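Local coordinates for protein beta-galactosidase (Streptococcus pneumoniae, PDB 4CU9) that probably hydrolyses beta-galactosides, the portion described here being a carbohydrate-binding module that holds a calcium ion, at residues A[84-89]-A[174-179]; A[91-96]-A[143-148]. One frame throughout, in Å; residues are numbered along the deposited sequence.

Contact 1: residues A[84-89]-A[174-179]. With CA (calcium ion), chain C.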
loop_
_atom_site.group_PDB
_atom_site.type_symbol
_atom_site.label_atom_id
_atom_site.label_comp_id
_atom_site.label_asym_id
_atom_site.label_seq_id
_atom_site.Cartn_x
_atom_site.Cartn_y
_atom_site.Cartn_z
ATOM N N LEU A 84 3.113 -2.952 9.068
ATOM C CA LEU A 84 3.755 -3.171 7.792
ATOM C C LEU A 84 4.548 -4.457 7.837
ATOM O O LEU A 84 5.366 -4.630 8.761
ATOM C CB LEU A 84 4.719 -2.008 7.541
ATOM C CG LEU A 84 4.122 -0.629 7.316
ATOM C CD1 LEU A 84 5.179 0.454 7.308
ATOM C CD2 LEU A 84 3.478 -0.651 5.963
ATOM N N HIS A 85 4.331 -5.364 6.885
ATOM C CA HIS A 85 5.143 -6.590 6.784
ATOM C C HIS A 85 5.755 -6.650 5.387
ATOM O O HIS A 85 5.034 -6.899 4.403
ATOM C CB HIS A 85 4.261 -7.814 6.990
ATOM C CG HIS A 85 5.001 -9.081 7.288
ATOM N ND1 HIS A 85 6.364 -9.217 7.161
ATOM C CD2 HIS A 85 4.549 -10.280 7.736
ATOM C CE1 HIS A 85 6.725 -10.442 7.521
ATOM N NE2 HIS A 85 5.642 -11.103 7.885
ATOM N N PHE A 86 7.051 -6.421 5.288
ATOM C CA PHE A 86 7.749 -6.430 4.020
ATOM C C PHE A 86 8.354 -7.780 3.725
ATOM O O PHE A 86 8.636 -8.570 4.644
ATOM C CB PHE A 86 8.836 -5.350 4.002
ATOM C CG PHE A 86 8.283 -3.960 4.059
ATOM C CD1 PHE A 86 7.689 -3.405 2.944
ATOM C CD2 PHE A 86 8.383 -3.192 5.200
ATOM C CE1 PHE A 86 7.166 -2.138 2.973
ATOM C CE2 PHE A 86 7.896 -1.924 5.232
ATOM C CZ PHE A 86 7.305 -1.388 4.113
ATOM N N PHE A 87 8.613 -8.008 2.436
ATOM C CA PHE A 87 9.202 -9.241 1.962
ATOM C C PHE A 87 10.410 -8.872 1.134
ATOM O O PHE A 87 10.484 -7.761 0.628
ATOM C CB PHE A 87 8.214 -9.980 1.074
ATOM C CG PHE A 87 8.797 -11.159 0.323
ATOM C CD1 PHE A 87 8.896 -12.393 0.927
ATOM C CD2 PHE A 87 9.179 -11.039 -1.007
ATOM C CE1 PHE A 87 9.399 -13.487 0.240
ATOM C CE2 PHE A 87 9.647 -12.128 -1.714
ATOM C CZ PHE A 87 9.768 -13.356 -1.087
ATOM N N ALA A 88 11.358 -9.797 1.029
ATOM C CA ALA A 88 12.489 -9.604 0.114
ATOM C C ALA A 88 12.880 -10.900 -0.544
ATOM O O ALA A 88 12.753 -11.962 0.043
ATOM C CB ALA A 88 13.673 -9.029 0.869
ATOM N N ASP A 89 13.407 -10.769 -1.754
ATOM C CA ASP A 89 13.994 -11.866 -2.511
ATOM C C ASP A 89 14.948 -11.227 -3.520
ATOM O O ASP A 89 15.380 -10.078 -3.310
ATOM C CB ASP A 89 12.906 -12.747 -3.151
ATOM C CG ASP A 89 12.118 -12.048 -4.235
ATOM O OD1 ASP A 89 12.352 -10.844 -4.504
ATOM O OD2 ASP A 89 11.260 -12.739 -4.847
ATOM N N VAL A 174 9.247 -3.093 -4.679
ATOM C CA VAL A 174 8.911 -3.249 -3.256
ATOM C C VAL A 174 8.026 -4.471 -3.124
ATOM O O VAL A 174 7.197 -4.769 -4.017
ATOM C CB VAL A 174 8.199 -1.982 -2.700
ATOM C CG1 VAL A 174 7.828 -2.111 -1.200
ATOM C CG2 VAL A 174 9.062 -0.759 -2.923
ATOM N N ALA A 175 8.177 -5.190 -2.008
ATOM C CA ALA A 175 7.348 -6.344 -1.722
ATOM C C ALA A 175 6.772 -6.313 -0.310
ATOM O O ALA A 175 7.464 -5.925 0.655
ATOM C CB ALA A 175 8.132 -7.637 -1.942
ATOM N N MET A 176 5.492 -6.651 -0.198
ATOM C CA MET A 176 4.800 -6.650 1.076
ATOM C C MET A 176 3.887 -7.819 1.233
ATOM O O MET A 176 3.206 -8.252 0.274
ATOM C CB MET A 176 3.941 -5.378 1.307
ATOM C CG MET A 176 4.648 -4.064 1.173
ATOM S SD MET A 176 3.642 -2.632 1.655
ATOM C CE MET A 176 3.542 -2.812 3.403
ATOM N N ILE A 177 3.827 -8.290 2.475
ATOM C CA ILE A 177 2.961 -9.401 2.832
ATOM C C ILE A 177 1.675 -8.940 3.503
ATOM O O ILE A 177 0.666 -9.614 3.412
ATOM C CB ILE A 177 3.743 -10.379 3.735
ATOM C CG1 ILE A 177 4.798 -11.086 2.892
ATOM C CG2 ILE A 177 2.841 -11.399 4.412
ATOM C CD1 ILE A 177 5.933 -11.648 3.736
ATOM N N GLU A 178 1.743 -7.829 4.231
ATOM C CA GLU A 178 0.575 -7.292 4.886
ATOM C C GLU A 178 0.725 -5.802 5.137
ATOM O O GLU A 178 1.816 -5.299 5.396
ATOM C CB GLU A 178 0.266 -8.047 6.192
ATOM C CG GLU A 178 -1.139 -7.812 6.745
ATOM C CD GLU A 178 -2.240 -8.580 6.038
ATOM O OE1 GLU A 178 -1.958 -9.412 5.127
ATOM O OE2 GLU A 178 -3.418 -8.377 6.410
ATOM N N MET A 179 -0.401 -5.108 5.040
ATOM C CA MET A 179 -0.462 -3.689 5.374
ATOM C C MET A 179 -1.787 -3.496 6.081
ATOM O O MET A 179 -2.822 -3.862 5.530
ATOM C CB MET A 179 -0.412 -2.857 4.104
ATOM C CG MET A 179 -0.696 -1.395 4.292
ATOM S SD MET A 179 -0.723 -0.466 2.768
ATOM C CE MET A 179 0.883 -0.691 2.058
HETATM CA CA CA C . -1.246 -10.880 3.597
HETATM O O HOH W 1 -0.282 -12.633 2.437
#
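Ile177 and Glu178 both face His85, and the extra residue makes a classic beta bulge where strand 173-182 runs antiparallel to strand 73-86 in a galactose-binding-like beta-sandwich domain. The backbone bonds record the shift. His85 O accepts a short bond from Ile177 N (2.7 Å, 166° at the hydrogen) and a weak, longer one from Glu178 N, while His85 N donates to Glu178 O at 2.9 Å. Beyond the bulge Phe87 N reaches Ala175 O at 3.0 Å, lying well above the plane of that carbonyl.

Metal binding uses the same corner. Ile177 O and Glu178 OE1 lie 2.3 Å and 2.2 Å from the calcium ion; Tyr37, Asp40, Asp42 and a water complete the site. The glutamate chain bends at its second torsion (78°), which sets CD beside the ion, and Gly41 N holds the other oxygen, OE2.

Apolar contacts fall into two groups. Ile177, at the corner, lies alongside His85 and places CD1 over the centre of its ring, a CH-pi contact of 4.1 Å to the centroid; the same methyl reaches Phe87 CB. Phe87 meets Ala175 CB at its ring edge. On the face that carries Phe86, Met176 runs beside that ring in an oblique Met-aromatic contact, with CG and CE near ring atom CE1. The thioether chain bends at chi3 (71°), and its terminal CE presses on Leu84 CD2 at 3.4 Å, tighter than usual for two methyl carbons.

Contact 2: residues A[91-96]-A[143-148]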
loop_
_atom_site.group_PDB
_atom_site.type_symbol
_atom_site.label_atom_id
_atom_site.label_comp_id
_atom_site.label_asym_id
_atom_site.label_seq_id
_atom_site.Cartn_x
_atom_site.Cartn_y
_atom_site.Cartn_z
ATOM N N GLY A 91 14.576 -9.900 -6.443
ATOM C CA GLY A 91 14.079 -8.749 -7.165
ATOM C C GLY A 91 13.481 -7.643 -6.294
ATOM O O GLY A 91 13.337 -6.483 -6.756
ATOM N N THR A 92 13.113 -7.987 -5.061
ATOM C CA THR A 92 12.295 -7.114 -4.237
ATOM C C THR A 92 12.814 -6.955 -2.821
ATOM O O THR A 92 13.659 -7.758 -2.362
ATOM C CB THR A 92 10.840 -7.581 -4.187
ATOM O OG1 THR A 92 10.742 -8.859 -3.562
ATOM C CG2 THR A 92 10.228 -7.610 -5.599
ATOM N N ASP A 93 12.304 -5.919 -2.132
ATOM C CA ASP A 93 12.679 -5.646 -0.769
ATOM C C ASP A 93 11.704 -4.667 -0.144
ATOM O O ASP A 93 10.807 -4.126 -0.832
ATOM C CB ASP A 93 14.101 -5.070 -0.714
ATOM C CG ASP A 93 14.801 -5.233 0.664
ATOM O OD1 ASP A 93 14.204 -5.656 1.664
ATOM O OD2 ASP A 93 15.991 -4.940 0.717
ATOM N N ALA A 94 11.918 -4.432 1.152
ATOM C CA ALA A 94 11.405 -3.251 1.828
ATOM C C ALA A 94 11.904 -2.017 1.056
ATOM O O ALA A 94 12.892 -2.089 0.331
ATOM C CB ALA A 94 11.896 -3.187 3.277
ATOM N N PRO A 95 11.219 -0.872 1.215
ATOM C CA PRO A 95 11.615 0.303 0.477
ATOM C C PRO A 95 12.737 1.066 1.192
ATOM O O PRO A 95 12.974 0.837 2.388
ATOM C CB PRO A 95 10.345 1.160 0.488
ATOM C CG PRO A 95 9.619 0.747 1.756
ATOM C CD PRO A 95 9.936 -0.693 1.920
ATOM N N SER A 96 13.399 1.956 0.451
ATOM C CA SER A 96 14.456 2.825 0.985
ATOM C C SER A 96 13.851 4.025 1.639
ATOM O O SER A 96 14.428 4.608 2.533
ATOM C CB SER A 96 15.382 3.280 -0.167
ATOM O OG SER A 96 14.626 3.729 -1.292
ATOM N N ILE A 143 13.099 -0.228 8.925
ATOM C CA ILE A 143 12.296 -0.583 7.763
ATOM C C ILE A 143 13.077 -1.606 6.961
ATOM O O ILE A 143 14.007 -1.249 6.208
ATOM C CB ILE A 143 11.950 0.647 6.926
ATOM C CG1 ILE A 143 11.311 1.746 7.817
ATOM C CG2 ILE A 143 10.997 0.251 5.802
ATOM C CD1 ILE A 143 10.043 1.321 8.542
ATOM N N ALA A 144 12.718 -2.866 7.178
ATOM C CA ALA A 144 13.345 -4.021 6.596
ATOM C C ALA A 144 12.341 -5.172 6.475
ATOM O O ALA A 144 11.284 -5.170 7.123
ATOM C CB ALA A 144 14.532 -4.435 7.456
ATOM N N ALA A 145 12.684 -6.147 5.657
ATOM C CA ALA A 145 11.884 -7.326 5.447
ATOM C C ALA A 145 12.118 -8.273 6.637
ATOM O O ALA A 145 13.215 -8.339 7.174
ATOM C CB ALA A 145 12.282 -7.999 4.152
ATOM N N GLY A 146 11.099 -8.990 7.047
ATOM C CA GLY A 146 11.250 -9.933 8.154
ATOM C C GLY A 146 10.109 -9.777 9.114
ATOM O O GLY A 146 9.034 -10.261 8.859
ATOM N N ASP A 147 10.338 -9.093 10.219
ATOM C CA ASP A 147 9.328 -8.956 11.257
ATOM C C ASP A 147 8.327 -7.908 10.823
ATOM O O ASP A 147 8.658 -7.001 10.065
ATOM C CB ASP A 147 9.962 -8.490 12.569
ATOM C CG ASP A 147 10.553 -9.611 13.349
ATOM O OD1 ASP A 147 9.776 -10.447 13.845
ATOM O OD2 ASP A 147 11.787 -9.649 13.473
ATOM N N GLU A 148 7.119 -8.030 11.345
ATOM C CA GLU A 148 6.126 -6.971 11.252
ATOM C C GLU A 148 6.600 -5.701 11.967
ATOM O O GLU A 148 7.195 -5.761 13.053
ATOM C CB GLU A 148 4.796 -7.499 11.814
ATOM C CG GLU A 148 3.843 -6.495 12.392
ATOM C CD GLU A 148 2.561 -7.157 12.851
ATOM O OE1 GLU A 148 1.859 -7.673 11.959
ATOM O OE2 GLU A 148 2.278 -7.152 14.079
HETATM O O HOH W 2 15.179 -5.932 4.189
HETATM O O HOH W 3 14.686 0.733 4.378
#
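Ala94 and Ala144 come together where the end of a short, weakly bonded strand and the residues after it face an irregular loop without a direct hydrogen bond, an example of loop packing completed by water. The closest touch is between Ala94 CB and the backbone of the other segment, 3.7 Å from Ala144 CA. Beside it, Pro95 and Ile143 cross at about a right angle, with ring atom CD 4.1 Å from CG2 of the isoleucine. That CG2 lies anti to the backbone N (CG1, at chi1 -52°, is beside it), and it is this branch that also approaches Pro95 O, while the longer branch leads away. Asp93 OD1 meets Ala145 CB at 3.9 Å.

Two waters supply the polar links. One donates to Asp93 OD1 (2.7 Å) and accepts from Ala145 N (2.9 Å), joining a carboxylate to a backbone amide. The other donates to two carbonyls, Pro95 O at 2.6 Å and Ile143 O at 2.8 Å, and so bridges acceptors that could not bond to one another.

In the next shell, the backbone helps to fix the aspartate: Ala94 N donates to OD1 over 2.6 Å with an angle of 135° at the hydrogen, meeting it from above the carboxylate plane. OD1 is thus gripped by an amide and a water, and Lys168 NZ forms a salt bridge to OD2.

Farther out, Ala94, Pro95 and Ile143 all rest on Phe86 of strand 73-86, and Pro95 also touches Val174. The contact therefore ties the loop between strands 132-139 and 149-158 to strand 92-93 and the residues just after it, a strand itself paired parallel to strand 173-182.

From the N terminus, the chain runs along strand 73-86 into residues 84-89 and, after a single intervening residue, enters 91-96. After strands 97-103 and 132-139 it reaches 143-148, where contact 2 closes a loop of 46 intervening residues. Strands 149-158 and 160-166 follow before 174-179 closes the wider loop of contact 1, inside which contact 2 is nested. The two meet directly, since Ala175 N probably bonds to Asp93 O. Strand 173-182 pairs with both 73-86 and 92-93. Contact 1 joins two strands at the calcium site, and contact 2 brings in the loop 143-148.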